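Local coordinates for actin-binding protein, cofilin/tropomyosin family protein, putative (Entamoeba histolytica, PDB 4LIZ) that binds actin filaments and stabilises them, and may thereby contribute to phagocytosis and pseudopod formation in this parasite, at residues S7-P12 with V27-Q32; A59-Y64 with I82-E87. All blocks are in the same frame, centred on the assembly; numbering follows the deposited sequence.

Interaction 1 (S7-P12 with V27-Q32); sequences SEVAGP and VVFGVQ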
ATOM      1  N   SER A   7       2.709  -0.718 -15.260  1.00 17.84           N
ATOM      2  CA  SER A   7       1.494  -0.419 -16.018  1.00 17.70           C
ATOM      3  C   SER A   7       0.185  -0.691 -15.269  1.00 16.43           C
ATOM      4  O   SER A   7      -0.846  -0.047 -15.600  1.00 19.89           O
ATOM      5  CB  SER A   7       1.536  -1.105 -17.373  1.00 18.30           C
ATOM      6  OG  SER A   7       1.575  -2.451 -17.338  1.00 20.13           O
ATOM      7  N   GLU A   8       0.163  -1.646 -14.378  1.00 15.56           N
ATOM      8  CA  GLU A   8      -1.021  -2.039 -13.604  1.00 14.68           C
ATOM      9  C   GLU A   8      -1.336  -1.152 -12.420  1.00 13.02           C
ATOM     10  O   GLU A   8      -2.342  -1.339 -11.765  1.00 14.43           O
ATOM     11  CB  GLU A   8      -1.024  -3.512 -13.199  1.00 16.83           C
ATOM     12  CG  GLU A   8      -0.971  -4.528 -14.310  1.00 18.79           C
ATOM     13  CD  GLU A   8      -2.333  -4.577 -14.978  1.00 21.20           C
ATOM     14  OE1 GLU A   8      -3.335  -4.773 -14.248  1.00 20.76           O
ATOM     15  OE2 GLU A   8      -2.331  -4.387 -16.170  1.00 23.94           O
ATOM     16  N   VAL A   9      -0.463  -0.230 -12.073  1.00 13.60           N
ATOM     17  CA  VAL A   9      -0.568   0.527 -10.824  1.00 13.32           C
ATOM     18  C   VAL A   9      -1.501   1.705 -10.828  1.00 11.98           C
ATOM     19  O   VAL A   9      -2.265   1.947  -9.928  1.00 13.05           O
ATOM     20  CB  VAL A   9       0.859   0.913 -10.283  1.00 14.17           C
ATOM     21  CG1 VAL A   9       0.742   1.718  -8.998  1.00 13.62           C
ATOM     22  CG2 VAL A   9       1.715  -0.326 -10.120  1.00 15.78           C
ATOM     23  N   ALA A  10      -1.338   2.580 -11.881  1.00 12.82           N
ATOM     24  CA  ALA A  10      -2.025   3.831 -11.851  1.00 13.34           C
ATOM     25  C   ALA A  10      -3.570   3.746 -11.810  1.00 11.32           C
ATOM     26  O   ALA A  10      -4.230   4.564 -11.188  1.00 12.57           O
ATOM     27  CB  ALA A  10      -1.554   4.717 -13.015  1.00 14.50           C
ATOM     28  N   GLY A  11      -4.060   2.784 -12.547  1.00 13.29           N
ATOM     29  CA  GLY A  11      -5.509   2.619 -12.606  1.00 13.32           C
ATOM     30  C   GLY A  11      -6.214   2.418 -11.279  1.00 11.12           C
ATOM     31  O   GLY A  11      -7.105   3.147 -10.837  1.00 13.10           O
ATOM     32  N   PRO A  12      -5.740   1.344 -10.570  1.00 11.16           N
ATOM     33  CA  PRO A  12      -6.348   1.140  -9.298  1.00 10.60           C
ATOM     34  C   PRO A  12      -6.080   2.217  -8.251  1.00 10.24           C
ATOM     35  O   PRO A  12      -6.893   2.432  -7.382  1.00 12.32           O
ATOM     36  CB  PRO A  12      -5.728  -0.224  -8.826  1.00 13.12           C
ATOM     37  CG  PRO A  12      -5.311  -0.858 -10.068  1.00 12.92           C
ATOM     38  CD  PRO A  12      -4.902   0.215 -11.030  1.00 11.17           C
ATOM     39  N   VAL A  27      -6.183  -1.382  -2.616  1.00 11.20           N
ATOM     40  CA  VAL A  27      -5.551  -2.258  -3.532  1.00 10.93           C
ATOM     41  C   VAL A  27      -4.293  -2.851  -2.975  1.00 11.16           C
ATOM     42  O   VAL A  27      -3.614  -2.132  -2.189  1.00 11.57           O
ATOM     43  CB  VAL A  27      -5.305  -1.628  -4.917  1.00 11.23           C
ATOM     44  CG1 VAL A  27      -4.426  -0.364  -4.774  1.00 12.28           C
ATOM     45  CG2 VAL A  27      -4.718  -2.557  -5.951  1.00 11.32           C
ATOM     46  N   VAL A  28      -4.044  -4.109  -3.268  1.00 10.38           N
ATOM     47  CA  VAL A  28      -2.775  -4.794  -2.946  1.00 11.31           C
ATOM     48  C   VAL A  28      -2.158  -5.247  -4.212  1.00 11.48           C
ATOM     49  O   VAL A  28      -2.850  -5.912  -5.022  1.00 12.20           O
ATOM     50  CB  VAL A  28      -3.004  -5.933  -1.940  1.00 11.48           C
ATOM     51  CG1 VAL A  28      -1.678  -6.650  -1.647  1.00 12.32           C
ATOM     52  CG2 VAL A  28      -3.648  -5.468  -0.675  1.00 13.02           C
ATOM     53  N   PHE A  29      -0.868  -4.922  -4.455  1.00 11.07           N
ATOM     54  CA  PHE A  29      -0.129  -5.354  -5.566  1.00 10.79           C
ATOM     55  C   PHE A  29       0.886  -6.414  -5.227  1.00 13.12           C
ATOM     56  O   PHE A  29       1.549  -6.327  -4.160  1.00 13.55           O
ATOM     57  CB  PHE A  29       0.682  -4.189  -6.212  1.00 11.28           C
ATOM     58  CG  PHE A  29      -0.163  -3.003  -6.670  1.00 11.26           C
ATOM     59  CD1 PHE A  29      -0.867  -3.119  -7.886  1.00 12.67           C
ATOM     60  CD2 PHE A  29      -0.302  -1.844  -5.936  1.00 11.75           C
ATOM     61  CE1 PHE A  29      -1.624  -2.047  -8.298  1.00 12.60           C
ATOM     62  CE2 PHE A  29      -1.084  -0.794  -6.421  1.00 12.50           C
ATOM     63  CZ  PHE A  29      -1.746  -0.934  -7.592  1.00 13.11           C
ATOM     64  N   GLY A  30       0.941  -7.408  -6.058  1.00 13.32           N
ATOM     65  CA  GLY A  30       2.004  -8.385  -6.001  1.00 13.75           C
ATOM     66  C   GLY A  30       3.019  -8.188  -7.077  1.00 14.97           C
ATOM     67  O   GLY A  30       2.927  -7.345  -7.978  1.00 16.25           O
ATOM     68  N   VAL A  31       4.116  -8.910  -6.940  1.00 17.82           N
ATOM     69  CA  VAL A  31       5.287  -8.718  -7.764  1.00 21.31           C
ATOM     70  C   VAL A  31       5.598  -9.993  -8.508  1.00 23.87           C
ATOM     71  O   VAL A  31       5.849 -11.027  -7.853  1.00 25.54           O
ATOM     72  CB  VAL A  31       6.477  -8.210  -6.839  1.00 21.05           C
ATOM     73  CG1 VAL A  31       7.735  -7.982  -7.666  1.00 24.42           C
ATOM     74  CG2 VAL A  31       6.193  -6.926  -6.170  1.00 21.47           C
ATOM     75  N   GLN A  32       5.605  -9.932  -9.830  1.00 23.20           N
ATOM     76  CA  GLN A  32       6.049 -11.032 -10.697  1.00 27.07           C
ATOM     77  C   GLN A  32       7.415 -10.676 -11.276  1.00 25.99           C
ATOM     78  O   GLN A  32       7.810  -9.536 -11.395  1.00 24.27           O
ATOM     79  CB  GLN A  32       5.080 -11.279 -11.829  1.00 28.55           C
ATOM     80  CG  GLN A  32       3.718 -11.717 -11.349  1.00 28.18           C
ATOM     81  CD  GLN A  32       2.710 -11.901 -12.471  1.00 30.08           C
ATOM     82  OE1 GLN A  32       2.992 -11.609 -13.665  1.00 34.39           O
ATOM     83  NE2 GLN A  32       1.531 -12.349 -12.111  1.00 30.35           N
TER

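Interaction 2 (A59-Y64 with I82-E87); sequences ALQFAY and ISWAGE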
ATOM      1  N   ALA A  59       5.959 -13.164   0.381  1.00 15.74           N
ATOM      2  CA  ALA A  59       5.879 -12.299  -0.744  1.00 15.23           C
ATOM      3  C   ALA A  59       6.406 -10.880  -0.479  1.00 13.21           C
ATOM      4  O   ALA A  59       6.339 -10.409   0.639  1.00 14.30           O
ATOM      5  CB  ALA A  59       4.394 -12.208  -1.225  1.00 15.78           C
ATOM      6  N   LEU A  60       6.765 -10.257  -1.574  1.00 14.05           N
ATOM      7  CA  LEU A  60       7.023  -8.785  -1.638  1.00 15.40           C
ATOM      8  C   LEU A  60       5.742  -8.153  -2.245  1.00 14.30           C
ATOM      9  O   LEU A  60       5.373  -8.512  -3.360  1.00 14.12           O
ATOM     10  CB  LEU A  60       8.244  -8.542  -2.551  1.00 17.09           C
ATOM     11  CG  LEU A  60       8.844  -7.165  -2.358  1.00 20.50           C
ATOM     12  CD1 LEU A  60      10.067  -6.878  -3.285  1.00 23.80           C
ATOM     13  CD2 LEU A  60       7.933  -6.125  -2.791  1.00 26.16           C
ATOM     14  N   GLN A  61       5.129  -7.247  -1.533  1.00 12.05           N
ATOM     15  CA  GLN A  61       3.852  -6.638  -1.973  1.00 11.86           C
ATOM     16  C   GLN A  61       3.812  -5.166  -1.656  1.00 12.06           C
ATOM     17  O   GLN A  61       4.659  -4.663  -0.874  1.00 11.96           O
ATOM     18  CB  GLN A  61       2.673  -7.384  -1.368  1.00 11.80           C
ATOM     19  CG  GLN A  61       2.481  -8.833  -1.823  1.00 12.08           C
ATOM     20  CD  GLN A  61       1.579  -9.604  -0.930  1.00 12.72           C
ATOM     21  OE1 GLN A  61       1.896  -9.924   0.186  1.00 12.88           O
ATOM     22  NE2 GLN A  61       0.338  -9.767  -1.390  1.00 14.19           N
ATOM     23  N   PHE A  62       2.868  -4.418  -2.213  1.00 11.88           N
ATOM     24  CA  PHE A  62       2.570  -3.078  -1.870  1.00 11.20           C
ATOM     25  C   PHE A  62       1.110  -2.885  -1.618  1.00 11.30           C
ATOM     26  O   PHE A  62       0.345  -3.657  -2.230  1.00 13.19           O
ATOM     27  CB  PHE A  62       3.017  -2.084  -2.955  1.00 12.20           C
ATOM     28  CG  PHE A  62       4.516  -2.144  -3.256  1.00 11.71           C
ATOM     29  CD1 PHE A  62       5.018  -2.929  -4.256  1.00 12.46           C
ATOM     30  CD2 PHE A  62       5.347  -1.335  -2.524  1.00 12.82           C
ATOM     31  CE1 PHE A  62       6.426  -3.045  -4.480  1.00 14.69           C
ATOM     32  CE2 PHE A  62       6.696  -1.374  -2.809  1.00 14.01           C
ATOM     33  CZ  PHE A  62       7.190  -2.187  -3.737  1.00 16.30           C
ATOM     34  N   ALA A  63       0.669  -1.983  -0.849  1.00 10.23           N
ATOM     35  CA  ALA A  63      -0.709  -1.750  -0.639  1.00 10.07           C
ATOM     36  C   ALA A  63      -0.984  -0.305  -0.536  1.00 10.37           C
ATOM     37  O   ALA A  63      -0.168   0.547  -0.107  1.00 11.54           O
ATOM     38  CB  ALA A  63      -1.269  -2.523   0.571  1.00 11.15           C
ATOM     39  N   TYR A  64      -2.215   0.110  -0.848  1.00 10.54           N
ATOM     40  CA  TYR A  64      -2.664   1.454  -0.827  1.00  9.97           C
ATOM     41  C   TYR A  64      -4.146   1.520  -0.496  1.00 11.82           C
ATOM     42  O   TYR A  64      -4.908   0.824  -1.157  1.00 11.53           O
ATOM     43  CB  TYR A  64      -2.384   2.106  -2.217  1.00 11.73           C
ATOM     44  CG  TYR A  64      -2.725   3.571  -2.304  1.00 11.67           C
ATOM     45  CD1 TYR A  64      -2.048   4.534  -1.608  1.00 12.98           C
ATOM     46  CD2 TYR A  64      -3.712   3.979  -3.198  1.00 13.61           C
ATOM     47  CE1 TYR A  64      -2.309   5.886  -1.761  1.00 13.25           C
ATOM     48  CE2 TYR A  64      -3.994   5.356  -3.389  1.00 13.68           C
ATOM     49  CZ  TYR A  64      -3.287   6.283  -2.659  1.00 11.99           C
ATOM     50  OH  TYR A  64      -3.456   7.686  -2.872  1.00 14.96           O
ATOM     51  N   ILE A  82       1.653   1.257   2.033  1.00 11.09           N
ATOM     52  CA  ILE A  82       2.412   0.228   2.734  1.00 10.84           C
ATOM     53  C   ILE A  82       3.273  -0.478   1.756  1.00 11.42           C
ATOM     54  O   ILE A  82       2.875  -0.957   0.656  1.00 11.01           O
ATOM     55  CB  ILE A  82       1.471  -0.822   3.362  1.00 11.11           C
ATOM     56  CG1 ILE A  82       0.684  -0.154   4.472  1.00 12.21           C
ATOM     57  CG2 ILE A  82       2.228  -2.047   3.777  1.00 13.45           C
ATOM     58  CD1 ILE A  82      -0.576  -0.892   4.876  1.00 13.76           C
ATOM     59  N   SER A  83       4.579  -0.677   2.066  1.00 11.63           N
ATOM     60  CA  SER A  83       5.458  -1.667   1.464  1.00 11.43           C
ATOM     61  C   SER A  83       5.579  -2.896   2.369  1.00 10.74           C
ATOM     62  O   SER A  83       5.648  -2.733   3.584  1.00 12.45           O
ATOM     63  CB  SER A  83       6.818  -1.055   1.067  1.00 12.47           C
ATOM     64  OG  SER A  83       7.492  -0.621   2.224  1.00 13.09           O
ATOM     65  N   TRP A  84       5.582  -4.082   1.799  1.00 10.71           N
ATOM     66  CA  TRP A  84       5.539  -5.299   2.553  1.00 11.05           C
ATOM     67  C   TRP A  84       6.596  -6.225   2.013  1.00 12.37           C
ATOM     68  O   TRP A  84       6.648  -6.594   0.828  1.00 12.36           O
ATOM     69  CB  TRP A  84       4.158  -6.017   2.383  1.00 11.22           C
ATOM     70  CG  TRP A  84       4.086  -7.449   2.857  1.00 11.50           C
ATOM     71  CD1 TRP A  84       4.239  -8.507   2.132  1.00 12.58           C
ATOM     72  CD2 TRP A  84       3.842  -7.850   4.209  1.00 13.16           C
ATOM     73  NE1 TRP A  84       4.055  -9.658   2.893  1.00 13.01           N
ATOM     74  CE2 TRP A  84       3.791  -9.252   4.187  1.00 11.49           C
ATOM     75  CE3 TRP A  84       3.590  -7.182   5.397  1.00 14.25           C
ATOM     76  CZ2 TRP A  84       3.545  -9.969   5.388  1.00 13.78           C
ATOM     77  CZ3 TRP A  84       3.341  -7.884   6.586  1.00 16.25           C
ATOM     78  CH2 TRP A  84       3.328  -9.280   6.542  1.00 16.47           C
ATOM     79  N   ALA A  85       7.476  -6.781   2.918  1.00 13.31           N
ATOM     80  CA  ALA A  85       8.468  -7.768   2.622  1.00 15.19           C
ATOM     81  C   ALA A  85       8.320  -8.846   3.660  1.00 16.21           C
ATOM     82  O   ALA A  85       8.827  -8.704   4.779  1.00 17.25           O
ATOM     83  CB  ALA A  85       9.916  -7.186   2.698  1.00 15.90           C
ATOM     84  N   GLY A  86       7.601  -9.903   3.319  1.00 14.67           N
ATOM     85  CA  GLY A  86       7.294 -10.972   4.259  1.00 15.21           C
ATOM     86  C   GLY A  86       8.586 -11.669   4.735  1.00 18.40           C
ATOM     87  O   GLY A  86       9.543 -11.764   3.937  1.00 18.11           O
ATOM     88  N   GLU A  87       8.452 -12.188   5.946  1.00 19.54           N
ATOM     89  CA  GLU A  87       9.662 -12.809   6.560  1.00 23.79           C
ATOM     90  C   GLU A  87       9.978 -14.128   5.930  1.00 23.54           C
ATOM     91  O   GLU A  87      11.125 -14.633   6.128  1.00 23.76           O
ATOM     92  CB  GLU A  87       9.510 -12.909   8.059  1.00 24.23           C
ATOM     93  CG  GLU A  87       9.654 -11.478   8.591  1.00 26.11           C
ATOM     94  CD  GLU A  87       9.332 -11.312  10.084  1.00 40.27           C
ATOM     95  OE1 GLU A  87       8.947 -12.297  10.768  1.00 37.89           O
ATOM     96  OE2 GLU A  87       9.437 -10.144  10.580  1.00 48.12           O
TER

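Interaction 1 (S7-P12 with V27-Q32)
Val27 opens the contact by setting CG2 against CB of Pro12, 3.8 Å away. CG2 stands anti to the backbone N of Val27, and CG1 takes the position between N and the carbonyl carbon. The same CG2 also lies over one face of the Phe29 ring, displaced toward the rim. Val27 CG2 therefore lies between Pro12 of helix 10-17 and the aromatic ring two residues further along its own strand.

Phe29 is the main partner. Its CG is anti to the carbonyl carbon (chi1 -58°), and the ring reaches from the strand to the backbone of residues 8 and 9. Phe29 CZ lies 3.7 Å from Val9 CA and also packs on Val9 CG1. Val9 CG1 is 4.0 Å from Phe29 CE2. Val9 CG2 lies 4.2 Å above the ring plane of Phe29, offset toward the rim, on the face opposite Val27 CG2. The ring thus has a valine methyl on each face. At its edge, Glu8 O lies near the plane, 3.6 Å from Phe29 CE1. A ring C-H edge is slightly positive, so this carbonyl contact is probably mildly favourable. Pro12 CB approaches Phe29 CZ obliquely and more loosely, at 4.2 Å.

No hydrogen bond joins residues 7-12 to residues 27-32. The contact is buried and mainly apolar, with one backbone carbonyl at the ring edge. Val9 continues the apolar layer to Leu38 on strand 37-44 and to Val108 of helix 92-108. Pro12 touches Lys43 on that same strand.

The segment leading into helix 10-17, and Pro12 within that helix, lie on the face of a central mixed sheet. The arrangement belongs to the ADF-homology fold, in which the N-terminal helix packs on the sheet beside the long helix 92-108.

Interaction 2 (A59-Y64 with I82-E87)
Gln61 and Trp84 lie side by side on one face of the sheet and point the same way. The amide and indole planes are 76° apart. Gln61 OE1 stands 3.4 Å from Trp84 CD1, oblique to the ring. Ala59 O is 3.2 Å from Trp84 CD1, again obliquely placed. Neither oxygen is hydrogen-bonded to the indole N-H. Trp84 NE1 bonds to Lys56 O and Gln61 OE1 takes a bond from Lys56 N, while Gln61 NE2 is held by Asp41 OD2 and Ala54 O, so both ends of the amide are engaged.

Further along this face, Ala63 CB faces Ile82 CB at 4.3 Å. Phe62 and Ser83 lie on the other face. There Ser83 CB touches the rim atoms CD2 and CE2 of Phe62, each at 3.9 Å, from an oblique direction. Ser83 OG turns to His117 ND1 on the neighbouring strand.

The strands run antiparallel, at 162°. Gln61 and Trp84 form one hydrogen-bonded pair, with the backbone N of each bound to the backbone O of the other at 2.9 Å. Ala63 and Ile82 form the next. Past the strand ends, Gly86 N adds a bond to Ala59 O at 3.0 Å. This ladder belongs to the hairpin of strands 60-69 and 76-85. The hairpin's connection, running into the start of strand 76-85, holds the F-loop, Asp71 to Arg76, thought important for stable actin binding.

The backbone bonds fix the register of the strands. The buried polar groups on the Gln61 and Trp84 side chains are satisfied from outside the two strands. Lys56 backbone atoms bind Gln61 OE1 and Trp84 NE1, while Asp41 and Ala54 bind Gln61 NE2. The Lys56 bonds tie the 55-59 loop to the sheet.

Overall arrangement
Both contacts are buried and both reach the same mixed sheet, but they hold it differently. Interaction 1 sets the N-terminal segment leading into helix 10-17 on a sheet face by mainly apolar contact, without hydrogen bonds between its segments. Interaction 2 joins two strands within the sheet, mainly by backbone hydrogen bonds, and buries about twice the surface. Its centre also lies nearer the middle of the chain. Strands 26-32 and 60-69 are neighbours, so the two contacts meet directly. Phe29 N lies 2.8 Å from Phe62 O, probably as a hydrogen bond, and Val27 N probably pairs with Tyr64 O. Helix 92-108 touches both, through Val9 in interaction 1 and Phe62 in interaction 2.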